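Local coordinates for protein yncA (Salmonella typhimurium, PDB 3DR6) that is a putative acetyltransferase of the GNAT family that probably transfers the acetyl group of acetyl-CoA to an acceptor substrate not yet defined, at residues R7-A12 with Y54-S59; A69-W74 with S105-E110; Y82-S87 with H117-G122. All coordinates share one frame; numbering follows the deposited sequence. Where two conformers were deposited one is given.

Interaction 1 (R7-A12 with Y54-S59); sequences RFADKA and YPVLVS
Arg7 and Val58 form an antiparallel hydrogen-bonded pair, and their side chains extend the contact that their backbones begin. Arg7 N donates to Val58 O at 3.0 Å, and Val58 N returns a bond to Arg7 O at 2.8 Å. Past the non-hydrogen-bonded pair of Phe8 and Leu57, Ala9 N meets Val56 O at 2.8 Å in an almost straight bond (176° at the hydrogen). Arg7 sets CG between its backbone N and carbonyl carbon (chi1 58°), and farther out Val58 CG2 lies over one face of the guanidinium, 3.4 Å from NH1. That NH1 also donates to Phe8 O at 3.1 Å, with the oxygen near the guanidinium plane. The Phe8 ring lies beside Leu57, CD1 being 3.8 Å from Leu57 CD2, while Pro55 CB sits in plane at its edge. Ala9 CB rests on Val56 CG1 at 3.7 Å.

A second shell positions these groups: salt bridges from Arg7 to Asp13 and Glu60 restrain the guanidinium, and Arg106 of helix 99-113 makes a cation-pi contact with Phe8. The arrangement is the short first strand of a GNAT fold, paired antiparallel with the second strand at one margin of the mixed sheet.

Interaction 2 (A69-W74 with S105-E110); sequences ASFGDW and SRLIDE
The strand bearing Ala69, Ser70 and Phe71 packs against the helix that supplies Leu107 and Glu110, the short segment axes approaching to 8.7 Å with their N-to-C directions 37° apart. No hydrogen bond links the two segments; the contact is made by side chains packing on side chains and on backbone, and Leu107 carries most of it. Its CG stands anti to the backbone N (chi1 -158°), and the two methyls beyond settle on the strand at separate points. CD1 lies 3.8 Å from Ser70 CA and also reaches Ala69 CB at 4.2 Å, whereas CD2 comes to 3.3 Å from Ser70 O. That oxygen is already engaged as acceptor for Ser87 N of the next strand, which suits its meeting with a methyl.

Phe71 turns the edge of its ring, not a face, toward the helix: CD2 is 3.9 Å from Leu107 CG, and CE2 is 4.1 Å from the carbonyl carbon Glu110 C. Glu110 starts toward the strand but carries its carboxylate away, where Arg106 grips OE2 side-on through NE at 2.9 Å and NH2 at 3.1 Å. The NE bond uses the anti lone pair, while NH2 arrives from above the carboxylate plane. Arg113 adds a further salt bridge to OE2. Ser70 points to the far side of the sheet, where Arg49 and Pro55 O engage its OG.

The chemistry is thus divided: the interface between sheet and helix is made mostly by apolar side chains, while Glu110 is paired with Arg106 and Arg113 of its own helix, so that this buried carboxylate probably remains ionised.

Interaction 3 (Y82-S87 with H117-G122); sequences YTVEHS and HVMVAG
Thr83, Val84 and Glu85 pair in parallel with Val118, Met119 and Val120, joining the two strands of the right-handed beta-alpha-beta unit, with helix 99-113 as its connection, at the heart of the GNAT fold.

Backbone bonds come first. Tyr82 O opens the series by accepting from two consecutive amides, His117 N at 2.7 Å and Val118 N at 3.2 Å. Val84 N then donates to Val118 O, Val84 O accepts from Val120 N at 2.8 Å, and His86 N closes the direct bonding on Val120 O at 3.2 Å. The short strand axes are inclined to each other by 41°.

Apolar contacts follow on both faces. On the face of Thr83 and Val120, Thr83 CG2 meets Val120 CG2 at 3.5 Å; on the other, Val84 CG2 lies 4.0 Å from CG of the selenomethionine Met119. This second face is covered by helix 99-113, whose Leu104 and Ile108 touch Met119.

Polar side chains look outward for partners. His86 has CG between its backbone N and carbonyl carbon (chi1 78°); at the far end of the ring NE2 is hydrogen-bonded to His134 NE2 and comes within 3.3 Å of Ala121 CB. In the second subunit, Arg75 forms a salt bridge with Glu85, Val148 O bonds Thr83 OG1, and Gln147 bonds His117 NE2, so this strand pair also faces the dimer partner.

Past Val120 the strands splay, as in GNAT relatives, where acetyl-CoA lies in the cleft between them; a glycerol, probably from the crystallisation liquor, lies near Gly122. Here a single water takes the place of a direct bond, donating to His86 O at 2.9 Å and accepting from Gly122 N.

Overall arrangement
The three contacts sample one mixed sheet from its margin inward. Interaction 1 pairs an outermost strand with its neighbour; its cross-strand bonds are backbone hydrogen bonds, with a partly exposed arginine at the margin. Interactions 2 and 3 lie deeper, their centres about 7 Å apart: one packs the helix of the beta-alpha-beta unit on the neighbouring strand 64-73, mostly by apolar contacts, the other joins the unit's two strands. Adjacent contacts interlock: Tyr54 OH of interaction 1 meets Asp73 OD1 of interaction 2, whose Gly72 O accepts from Glu85 N of interaction 3. Interaction 3 is the most extensively engaged by the second subunit, and its splayed end is where, as in relatives, acetyl-CoA probably binds.

Interaction 1 (R7-A12 with Y54-S59)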
loop_
_atom_site.group_PDB
_atom_site.type_symbol
_atom_site.label_atom_id
_atom_site.label_comp_id
_atom_site.label_asym_id
_atom_site.label_seq_id
_atom_site.Cartn_x
_atom_site.Cartn_y
_atom_site.Cartn_z
ATOM N N ARG C 7 -11.753 23.996 -8.025
ATOM C CA ARG C 7 -10.529 24.735 -8.281
ATOM C C ARG C 7 -9.407 24.093 -7.492
ATOM O O ARG C 7 -9.656 23.247 -6.632
ATOM C CB ARG C 7 -10.698 26.202 -7.857
ATOM C CG ARG C 7 -11.077 26.367 -6.393
ATOM C CD ARG C 7 -10.931 27.813 -6.001
ATOM N NE ARG C 7 -11.482 28.089 -4.683
ATOM C CZ ARG C 7 -10.848 27.853 -3.538
ATOM N NH1 ARG C 7 -9.639 27.316 -3.535
ATOM N NH2 ARG C 7 -11.443 28.138 -2.386
ATOM N N PHE C 8 -8.171 24.481 -7.789
ATOM C CA PHE C 8 -7.051 24.126 -6.930
ATOM C C PHE C 8 -7.196 24.774 -5.562
ATOM O O PHE C 8 -7.625 25.930 -5.453
ATOM C CB PHE C 8 -5.720 24.537 -7.573
ATOM C CG PHE C 8 -5.348 23.689 -8.744
ATOM C CD1 PHE C 8 -4.925 22.375 -8.556
ATOM C CD2 PHE C 8 -5.439 24.186 -10.038
ATOM C CE1 PHE C 8 -4.587 21.576 -9.628
ATOM C CE2 PHE C 8 -5.105 23.382 -11.125
ATOM C CZ PHE C 8 -4.685 22.078 -10.918
ATOM N N ALA C 9 -6.847 24.016 -4.524
ATOM C CA ALA C 9 -6.888 24.526 -3.158
ATOM C C ALA C 9 -5.754 25.523 -2.907
ATOM O O ALA C 9 -4.708 25.482 -3.598
ATOM C CB ALA C 9 -6.834 23.362 -2.144
ATOM N N ASP C 10 -5.999 26.431 -1.954
ATOM C CA ASP C 10 -5.014 27.385 -1.416
ATOM C C ASP C 10 -4.730 27.038 0.032
ATOM O O ASP C 10 -5.504 26.299 0.662
ATOM C CB ASP C 10 -5.589 28.814 -1.362
ATOM C CG ASP C 10 -6.011 29.338 -2.696
ATOM O OD1 ASP C 10 -5.593 28.770 -3.741
ATOM O OD2 ASP C 10 -6.753 30.348 -2.699
ATOM N N LYS C 11 -3.662 27.623 0.583
ATOM C CA LYS C 11 -3.426 27.600 2.034
ATOM C C LYS C 11 -4.666 27.991 2.841
ATOM O O LYS C 11 -4.929 27.410 3.901
ATOM C CB LYS C 11 -2.285 28.541 2.419
ATOM C CG LYS C 11 -0.884 27.965 2.300
ATOM C CD LYS C 11 0.128 28.955 2.890
ATOM C CE LYS C 11 -0.079 29.107 4.409
ATOM N NZ LYS C 11 0.467 30.378 4.975
ATOM N N ALA C 12 -5.429 28.967 2.347
ATOM C CA ALA C 12 -6.618 29.455 3.058
ATOM C C ALA C 12 -7.779 28.444 3.141
ATOM O O ALA C 12 -8.709 28.628 3.934
ATOM C CB ALA C 12 -7.096 30.776 2.459
ATOM N N TYR C 54 1.670 17.247 -6.733
ATOM C CA TYR C 54 0.363 16.577 -6.739
ATOM C C TYR C 54 -0.785 17.542 -6.415
ATOM O O TYR C 54 -0.593 18.495 -5.652
ATOM C CB TYR C 54 0.340 15.368 -5.812
ATOM C CG TYR C 54 1.257 14.238 -6.234
ATOM C CD1 TYR C 54 1.918 14.254 -7.473
ATOM C CD2 TYR C 54 1.451 13.137 -5.403
ATOM C CE1 TYR C 54 2.774 13.203 -7.851
ATOM C CE2 TYR C 54 2.301 12.085 -5.771
ATOM C CZ TYR C 54 2.949 12.126 -6.995
ATOM O OH TYR C 54 3.783 11.091 -7.355
ATOM N N PRO C 55 -1.971 17.291 -6.997
ATOM C CA PRO C 55 -3.045 18.273 -6.878
ATOM C C PRO C 55 -3.808 18.152 -5.566
ATOM O O PRO C 55 -3.977 17.042 -5.021
ATOM C CB PRO C 55 -3.943 17.951 -8.077
ATOM C CG PRO C 55 -3.818 16.412 -8.204
ATOM C CD PRO C 55 -2.385 16.099 -7.779
ATOM N N VAL C 56 -4.229 19.302 -5.042
ATOM C CA VAL C 56 -5.245 19.344 -4.002
ATOM C C VAL C 56 -6.357 20.212 -4.589
ATOM O O VAL C 56 -6.126 21.385 -4.916
ATOM C CB VAL C 56 -4.708 19.894 -2.641
ATOM C CG1 VAL C 56 -5.816 19.873 -1.578
ATOM C CG2 VAL C 56 -3.493 19.067 -2.140
ATOM N N LEU C 57 -7.532 19.613 -4.793
ATOM C CA LEU C 57 -8.689 20.313 -5.374
ATOM C C LEU C 57 -9.732 20.571 -4.298
ATOM O O LEU C 57 -9.859 19.790 -3.346
ATOM C CB LEU C 57 -9.341 19.467 -6.466
ATOM C CG LEU C 57 -8.446 19.007 -7.628
ATOM C CD1 LEU C 57 -9.169 17.961 -8.464
ATOM C CD2 LEU C 57 -7.976 20.186 -8.473
ATOM N N VAL C 58 -10.489 21.657 -4.448
ATOM C CA VAL C 58 -11.682 21.832 -3.623
ATOM C C VAL C 58 -12.889 22.062 -4.510
ATOM O O VAL C 58 -12.763 22.682 -5.581
ATOM C CB VAL C 58 -11.562 23.000 -2.594
ATOM C CG1 VAL C 58 -10.523 22.678 -1.524
ATOM C CG2 VAL C 58 -11.246 24.308 -3.296
ATOM N N SER C 59 -14.053 21.571 -4.065
ATOM C CA SER C 59 -15.332 22.044 -4.587
ATOM C C SER C 59 -15.836 23.229 -3.739
ATOM O O SER C 59 -15.636 23.283 -2.520
ATOM C CB SER C 59 -16.394 20.934 -4.667
ATOM O OG SER C 59 -16.476 20.169 -3.478
#

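Interaction 2 (A69-W74 with S105-E110)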
loop_
_atom_site.group_PDB
_atom_site.type_symbol
_atom_site.label_atom_id
_atom_site.label_comp_id
_atom_site.label_asym_id
_atom_site.label_seq_id
_atom_site.Cartn_x
_atom_site.Cartn_y
_atom_site.Cartn_z
ATOM N N ALA C 69 -10.369 16.898 -2.849
ATOM C CA ALA C 69 -9.804 15.694 -3.473
ATOM C C ALA C 69 -8.302 15.863 -3.660
ATOM O O ALA C 69 -7.803 16.975 -3.895
ATOM C CB ALA C 69 -10.480 15.412 -4.804
ATOM N N SER C 70 -7.585 14.754 -3.543
ATOM C CA SER C 70 -6.141 14.752 -3.811
ATOM C C SER C 70 -5.737 13.343 -4.229
ATOM O O SER C 70 -6.554 12.419 -4.164
ATOM C CB SER C 70 -5.363 15.175 -2.551
ATOM O OG SER C 70 -3.996 15.431 -2.867
ATOM N N PHE C 71 -4.496 13.184 -4.675
ATOM C CA PHE C 71 -3.916 11.845 -4.729
ATOM C C PHE C 71 -2.496 11.873 -4.219
ATOM O O PHE C 71 -1.827 12.942 -4.206
ATOM C CB PHE C 71 -4.036 11.203 -6.126
ATOM C CG PHE C 71 -3.298 11.928 -7.229
ATOM C CD1 PHE C 71 -1.898 11.918 -7.275
ATOM C CD2 PHE C 71 -4.013 12.569 -8.253
ATOM C CE1 PHE C 71 -1.201 12.564 -8.319
ATOM C CE2 PHE C 71 -3.328 13.220 -9.315
ATOM C CZ PHE C 71 -1.917 13.217 -9.335
ATOM N N GLY C 72 -2.049 10.699 -3.796
ATOM C CA GLY C 72 -0.658 10.476 -3.434
ATOM C C GLY C 72 -0.151 9.165 -3.983
ATOM O O GLY C 72 -0.890 8.412 -4.623
ATOM N N ASP C 73 1.117 8.890 -3.741
ATOM C CA ASP C 73 1.697 7.628 -4.174
ATOM C C ASP C 73 0.969 6.488 -3.487
ATOM O O ASP C 73 0.644 6.574 -2.299
ATOM C CB ASP C 73 3.180 7.579 -3.862
ATOM C CG ASP C 73 3.956 8.652 -4.598
ATOM O OD1 ASP C 73 3.606 8.975 -5.749
ATOM O OD2 ASP C 73 4.918 9.186 -4.005
ATOM N N TRP C 74 0.658 5.451 -4.258
ATOM C CA TRP C 74 -0.091 4.307 -3.740
ATOM C C TRP C 74 0.771 3.470 -2.798
ATOM O O TRP C 74 0.314 3.039 -1.726
ATOM C CB TRP C 74 -0.584 3.448 -4.901
ATOM C CG TRP C 74 -1.343 2.219 -4.470
ATOM C CD1 TRP C 74 -2.373 2.151 -3.556
ATOM C CD2 TRP C 74 -1.177 0.897 -4.977
ATOM N NE1 TRP C 74 -2.836 0.863 -3.452
ATOM C CE2 TRP C 74 -2.119 0.068 -4.308
ATOM C CE3 TRP C 74 -0.317 0.320 -5.922
ATOM C CZ2 TRP C 74 -2.223 -1.304 -4.562
ATOM C CZ3 TRP C 74 -0.423 -1.069 -6.168
ATOM C CH2 TRP C 74 -1.380 -1.848 -5.496
ATOM N N SER C 105 -13.470 13.146 -11.302
ATOM C CA SER C 105 -13.243 13.356 -12.739
ATOM C C SER C 105 -12.116 14.364 -12.962
ATOM O O SER C 105 -11.174 14.102 -13.711
ATOM C CB SER C 105 -14.527 13.808 -13.449
ATOM O OG SER C 105 -14.375 13.742 -14.857
ATOM N N ARG C 106 -12.197 15.501 -12.276
ATOM C CA ARG C 106 -11.151 16.526 -12.361
ATOM C C ARG C 106 -9.780 15.969 -11.912
ATOM O O ARG C 106 -8.748 16.206 -12.572
ATOM C CB ARG C 106 -11.533 17.762 -11.555
ATOM C CG ARG C 106 -10.443 18.850 -11.490
ATOM C CD ARG C 106 -10.054 19.425 -12.875
ATOM N NE ARG C 106 -8.883 20.301 -12.754
ATOM C CZ ARG C 106 -8.925 21.574 -12.340
ATOM N NH1 ARG C 106 -10.080 22.156 -12.008
ATOM N NH2 ARG C 106 -7.804 22.278 -12.254
ATOM N N LEU C 107 -9.786 15.203 -10.819
ATOM C CA LEU C 107 -8.572 14.565 -10.291
ATOM C C LEU C 107 -7.865 13.688 -11.332
ATOM O O LEU C 107 -6.639 13.732 -11.483
ATOM C CB LEU C 107 -8.922 13.727 -9.054
ATOM C CG LEU C 107 -7.781 13.435 -8.098
ATOM C CD1 LEU C 107 -7.242 14.763 -7.472
ATOM C CD2 LEU C 107 -8.237 12.423 -7.039
ATOM N N ILE C 108 -8.659 12.910 -12.055
ATOM C CA ILE C 108 -8.151 12.011 -13.096
ATOM C C ILE C 108 -7.399 12.793 -14.179
ATOM O O ILE C 108 -6.352 12.362 -14.642
ATOM C CB ILE C 108 -9.300 11.201 -13.729
ATOM C CG1 ILE C 108 -9.799 10.133 -12.757
ATOM C CG2 ILE C 108 -8.872 10.559 -15.053
ATOM C CD1 ILE C 108 -11.233 9.648 -13.043
ATOM N N ASP C 109 -7.943 13.948 -14.551
ATOM C CA ASP C 109 -7.320 14.839 -15.515
ATOM C C ASP C 109 -5.960 15.290 -15.018
ATOM O O ASP C 109 -4.997 15.311 -15.784
ATOM C CB ASP C 109 -8.188 16.084 -15.716
ATOM C CG ASP C 109 -9.479 15.791 -16.445
ATOM O OD1 ASP C 109 -9.554 14.784 -17.170
ATOM O OD2 ASP C 109 -10.425 16.597 -16.289
ATOM N N GLU C 110 -5.893 15.641 -13.730
ATOM C CA GLU C 110 -4.646 16.088 -13.110
ATOM C C GLU C 110 -3.648 14.950 -13.070
ATOM O O GLU C 110 -2.473 15.166 -13.312
ATOM C CB GLU C 110 -4.871 16.680 -11.711
ATOM C CG GLU C 110 -5.716 17.974 -11.680
ATOM C CD GLU C 110 -5.176 19.098 -12.561
ATOM O OE1 GLU C 110 -3.932 19.215 -12.728
ATOM O OE2 GLU C 110 -6.010 19.869 -13.090
#

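Interaction 3 (Y82-S87 with H117-G122)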
loop_
_atom_site.group_PDB
_atom_site.type_symbol
_atom_site.label_atom_id
_atom_site.label_comp_id
_atom_site.label_asym_id
_atom_site.label_seq_id
_atom_site.Cartn_x
_atom_site.Cartn_y
_atom_site.Cartn_z
ATOM N N TYR C 82 4.247 5.315 -10.985
ATOM C CA TYR C 82 3.186 5.782 -11.892
ATOM C C TYR C 82 1.785 5.368 -11.470
ATOM O O TYR C 82 0.827 5.584 -12.208
ATOM C CB TYR C 82 3.506 5.407 -13.344
ATOM C CG TYR C 82 4.877 5.899 -13.716
ATOM C CD1 TYR C 82 5.903 4.994 -13.930
ATOM C CD2 TYR C 82 5.158 7.277 -13.812
ATOM C CE1 TYR C 82 7.168 5.413 -14.261
ATOM C CE2 TYR C 82 6.453 7.716 -14.134
ATOM C CZ TYR C 82 7.445 6.749 -14.355
ATOM O OH TYR C 82 8.745 7.064 -14.676
ATOM N N THR C 83 1.662 4.838 -10.243
ATOM C CA THR C 83 0.376 4.450 -9.663
ATOM C C THR C 83 0.071 5.322 -8.441
ATOM O O THR C 83 0.866 5.386 -7.469
ATOM C CB THR C 83 0.363 2.954 -9.272
ATOM O OG1 THR C 83 0.651 2.163 -10.435
ATOM C CG2 THR C 83 -1.024 2.538 -8.711
ATOM N N VAL C 84 -1.052 6.026 -8.515
ATOM C CA VAL C 84 -1.464 6.906 -7.428
ATOM C C VAL C 84 -2.784 6.421 -6.832
ATOM O O VAL C 84 -3.568 5.726 -7.499
ATOM C CB VAL C 84 -1.574 8.398 -7.864
ATOM C CG1 VAL C 84 -0.157 9.008 -8.100
ATOM C CG2 VAL C 84 -2.526 8.565 -9.097
ATOM N N GLU C 85 -3.014 6.776 -5.574
ATOM C CA GLU C 85 -4.257 6.462 -4.902
ATOM C C GLU C 85 -4.947 7.763 -4.492
ATOM O O GLU C 85 -4.318 8.649 -3.868
ATOM C CB GLU C 85 -3.996 5.599 -3.657
ATOM C CG GLU C 85 -5.266 5.340 -2.893
ATOM C CD GLU C 85 -5.065 4.442 -1.698
ATOM O OE1 GLU C 85 -3.907 3.976 -1.504
ATOM O OE2 GLU C 85 -6.071 4.224 -0.971
ATOM N N HIS C 86 -6.242 7.863 -4.808
ATOM C CA HIS C 86 -6.983 9.125 -4.622
ATOM C C HIS C 86 -7.628 9.182 -3.252
ATOM O O HIS C 86 -7.833 8.159 -2.625
ATOM C CB HIS C 86 -8.039 9.356 -5.745
ATOM C CG HIS C 86 -9.312 8.564 -5.597
ATOM N ND1 HIS C 86 -10.207 8.771 -4.570
ATOM C CD2 HIS C 86 -9.862 7.608 -6.386
ATOM C CE1 HIS C 86 -11.228 7.940 -4.707
ATOM N NE2 HIS C 86 -11.052 7.244 -5.819
ATOM N N SER C 87 -7.926 10.390 -2.805
ATOM C CA SER C 87 -8.786 10.574 -1.663
ATOM C C SER C 87 -9.748 11.695 -2.041
ATOM O O SER C 87 -9.322 12.779 -2.469
ATOM C CB SER C 87 -7.969 10.846 -0.386
ATOM O OG SER C 87 -7.287 12.109 -0.448
ATOM N N HIS C 117 0.005 6.474 -14.578
ATOM C CA HIS C 117 -0.470 5.390 -15.467
ATOM C C HIS C 117 -1.713 4.658 -14.950
ATOM O O HIS C 117 -2.534 4.164 -15.753
ATOM C CB HIS C 117 0.677 4.395 -15.745
ATOM C CG HIS C 117 0.344 3.323 -16.741
ATOM N ND1 HIS C 117 0.011 3.592 -18.048
ATOM C CD2 HIS C 117 0.324 1.970 -16.620
ATOM C CE1 HIS C 117 -0.207 2.461 -18.690
ATOM N NE2 HIS C 117 -0.009 1.460 -17.856
ATOM N N VAL C 118 -1.859 4.583 -13.621
ATOM C CA VAL C 118 -3.041 3.923 -13.018
ATOM C C VAL C 118 -3.484 4.758 -11.810
ATOM O O VAL C 118 -2.605 5.194 -11.058
ATOM C CB VAL C 118 -2.712 2.462 -12.514
ATOM C CG1 VAL C 118 -3.938 1.845 -11.820
ATOM C CG2 VAL C 118 -2.232 1.570 -13.680
HETATM N N MSE C 119 -4.798 4.983 -11.623
HETATM C CA MSE C 119 -5.317 5.535 -10.325
HETATM C C MSE C 119 -6.053 4.407 -9.629
HETATM O O MSE C 119 -6.855 3.690 -10.229
HETATM C CB MSE C 119 -6.232 6.804 -10.394
HETATM C CG MSE C 119 -6.474 7.726 -8.940
HETATM SE SE MSE C 119 -7.831 8.882 -9.601
HETATM C CE MSE C 119 -7.105 9.094 -11.518
ATOM N N VAL C 120 -5.739 4.263 -8.362
ATOM C CA VAL C 120 -6.344 3.251 -7.521
ATOM C C VAL C 120 -7.298 3.921 -6.535
ATOM O O VAL C 120 -6.963 4.972 -5.967
ATOM C CB VAL C 120 -5.245 2.519 -6.739
ATOM C CG1 VAL C 120 -5.866 1.511 -5.729
ATOM C CG2 VAL C 120 -4.324 1.784 -7.682
ATOM N N ALA C 121 -8.451 3.293 -6.305
ATOM C CA ALA C 121 -9.345 3.677 -5.246
ATOM C C ALA C 121 -9.385 2.554 -4.207
ATOM O O ALA C 121 -9.491 1.388 -4.566
ATOM C CB ALA C 121 -10.758 3.924 -5.825
ATOM N N GLY C 122 -9.274 2.911 -2.931
ATOM C CA GLY C 122 -9.442 1.960 -1.821
ATOM C C GLY C 122 -10.810 2.258 -1.225
ATOM O O GLY C 122 -11.077 3.387 -0.786
HETATM O O HOH W 1 -9.068 5.594 -2.268
#